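Local structure of histidine-containing phosphotransfer protein (Zea mays, 1WN0) at residues A[45-50]-A[87-92]. The protein probably relays phosphoryl groups from cytokinin sensor histidine kinases to response regulators in the plant multistep His-to-Asp phosphorelay. Residues are numbered along the deposited sequence; the frame is centred on the assembly and turned at random.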
loop_
_atom_site.group_PDB
_atom_site.type_symbol
_atom_site.label_atom_id
_atom_site.label_comp_id
_atom_site.label_asym_id
_atom_site.label_seq_id
_atom_site.Cartn_x
_atom_site.Cartn_y
_atom_site.Cartn_z
ATOM N N GLU A 45 -5.865 -12.744 4.975
ATOM C CA GLU A 45 -5.383 -13.102 3.654
ATOM C C GLU A 45 -5.284 -11.832 2.732
ATOM O O GLU A 45 -4.304 -11.639 1.978
ATOM C CB GLU A 45 -6.358 -14.047 3.044
ATOM C CG GLU A 45 -5.797 -14.737 1.859
ATOM C CD GLU A 45 -6.793 -15.596 1.156
ATOM O OE1 GLU A 45 -6.467 -15.777 -0.060
ATOM O OE2 GLU A 45 -7.840 -16.062 1.775
ATOM N N VAL A 46 -6.295 -10.971 2.800
ATOM C CA VAL A 46 -6.354 -9.760 1.968
ATOM C C VAL A 46 -5.202 -8.846 2.374
ATOM O O VAL A 46 -4.494 -8.263 1.536
ATOM C CB VAL A 46 -7.694 -9.021 2.132
ATOM C CG1 VAL A 46 -7.637 -7.668 1.555
ATOM C CG2 VAL A 46 -8.785 -9.761 1.405
ATOM N N VAL A 47 -5.024 -8.687 3.674
ATOM C CA VAL A 47 -3.957 -7.847 4.203
ATOM C C VAL A 47 -2.563 -8.331 3.893
ATOM O O VAL A 47 -1.717 -7.575 3.564
ATOM C CB VAL A 47 -4.062 -7.678 5.719
ATOM C CG1 VAL A 47 -2.821 -6.993 6.250
ATOM C CG2 VAL A 47 -5.237 -6.818 6.084
ATOM N N THR A 48 -2.331 -9.589 4.085
ATOM C CA THR A 48 -1.077 -10.209 3.779
ATOM C C THR A 48 -0.796 -10.029 2.319
ATOM O O THR A 48 0.330 -9.680 1.932
ATOM C CB THR A 48 -1.146 -11.738 4.150
ATOM O OG1 THR A 48 -1.423 -11.880 5.533
ATOM C CG2 THR A 48 0.204 -12.495 3.987
ATOM N N LEU A 49 -1.810 -10.258 1.483
ATOM C CA LEU A 49 -1.688 -10.153 -0.012
ATOM C C LEU A 49 -1.250 -8.687 -0.359
ATOM O O LEU A 49 -0.321 -8.436 -1.195
ATOM C CB LEU A 49 -3.021 -10.547 -0.638
ATOM C CG LEU A 49 -2.988 -10.493 -2.174
ATOM C CD1 LEU A 49 -1.817 -11.234 -2.906
ATOM C CD2 LEU A 49 -4.358 -10.894 -2.794
ATOM N N PHE A 50 -1.781 -7.720 0.401
ATOM C CA PHE A 50 -1.338 -6.335 0.183
ATOM C C PHE A 50 0.155 -6.164 0.564
ATOM O O PHE A 50 0.980 -5.693 -0.278
ATOM C CB PHE A 50 -2.167 -5.357 0.979
ATOM C CG PHE A 50 -1.523 -4.028 1.173
ATOM C CD1 PHE A 50 -1.436 -3.139 0.104
ATOM C CD2 PHE A 50 -1.030 -3.652 2.425
ATOM C CE1 PHE A 50 -0.886 -1.875 0.289
ATOM C CE2 PHE A 50 -0.499 -2.402 2.616
ATOM C CZ PHE A 50 -0.365 -1.539 1.559
ATOM N N ALA A 87 -5.647 0.247 -2.621
ATOM C CA ALA A 87 -7.142 0.528 -2.540
ATOM C C ALA A 87 -7.937 -0.624 -1.907
ATOM O O ALA A 87 -8.842 -0.383 -1.106
ATOM C CB ALA A 87 -7.757 0.851 -3.891
ATOM N N SER A 88 -7.527 -1.875 -2.153
ATOM C CA SER A 88 -8.185 -3.007 -1.489
ATOM C C SER A 88 -8.215 -3.050 0.033
ATOM O O SER A 88 -9.083 -3.693 0.655
ATOM C CB SER A 88 -7.576 -4.283 -1.997
ATOM O OG SER A 88 -6.304 -4.609 -1.410
ATOM N N VAL A 89 -7.213 -2.493 0.682
ATOM C CA VAL A 89 -7.216 -2.417 2.139
ATOM C C VAL A 89 -7.392 -1.003 2.639
ATOM O O VAL A 89 -7.101 -0.711 3.767
ATOM C CB VAL A 89 -5.939 -2.971 2.729
ATOM C CG1 VAL A 89 -5.808 -4.465 2.461
ATOM C CG2 VAL A 89 -4.656 -2.166 2.316
ATOM N N GLY A 90 -7.821 -0.077 1.787
ATOM C CA GLY A 90 -7.998 1.315 2.197
ATOM C C GLY A 90 -6.702 2.014 2.640
ATOM O O GLY A 90 -6.777 2.990 3.419
ATOM N N ALA A 91 -5.520 1.590 2.117
ATOM C CA ALA A 91 -4.222 2.318 2.422
ATOM C C ALA A 91 -4.167 3.673 1.634
ATOM O O ALA A 91 -3.515 3.818 0.565
ATOM C CB ALA A 91 -3.070 1.425 1.985
ATOM N N GLN A 92 -4.927 4.606 2.090
ATOM C CA GLN A 92 -5.238 5.777 1.361
ATOM C C GLN A 92 -3.994 6.644 1.077
ATOM O O GLN A 92 -3.951 7.313 0.100
ATOM C CB GLN A 92 -6.248 6.669 2.152
ATOM C CG GLN A 92 -6.904 7.761 1.299
ATOM C CD GLN A 92 -6.182 9.210 1.371
ATOM O OE1 GLN A 92 -6.312 10.069 0.414
ATOM N NE2 GLN A 92 -5.506 9.483 2.487
HETATM O O HOH W 1 -4.787 -7.255 -1.115
#
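One face of the Phe50 ring carries Val89: methyl CG2 of Val89 sits 3.9 Å from the centroid of the Phe50 ring and only 13° off its normal, a CH-pi contact over the middle of the ring. Ala91 approaches the same ring obliquely, its CB 4.0 Å from Phe50 CZ, while the ring of Phe124 meets Phe50 with the two planes steeply inclined. With CG anti to the backbone N (chi1 161°), the Phe50 side chain sets out toward the turn, and it crosses that of Val89 at about a right angle. In Val89, CG2 takes the place between the backbone N and the carbonyl carbon (chi1 places CG1 at -65°, beside the N), and the two methyls divide the work. CG2 covers the ring; CG1 faces helix 42-64, meeting Val46 CG1 at 3.8 Å, with Val47 CA and Phe50 CB close by. The Val46 and Val89 side chains pass alongside one another, pointing opposite ways. Beside this apolar patch a water links the segments, donating to Val46 O at 2.9 Å and to Ser88 OG at 3.1 Å; the Ser88 hydroxyl is also hydrogen-bonded to Ser85 O, one turn back. From helix 110-138, Phe131 touches Val47 and Val89, and Leu127 touches Phe50 and Ala91, so that helix contributes to the same core. Helix 72-88 ends here in a Schellman motif, with Gly90 at C-prime in a positive-phi conformation: Gly90 N bonds to Ala87 O at 3.1 Å and Ala91 N to Ser86 O. Ala91 then occupies the N-cap position of helix 92-99. The arrangement is a helix-terminating turn packed by its hydrophobic residues against helix 42-64, within the four-helix bundle of the HPt fold, whose predicted phosphohistidine, His80, lies on helix 72-88.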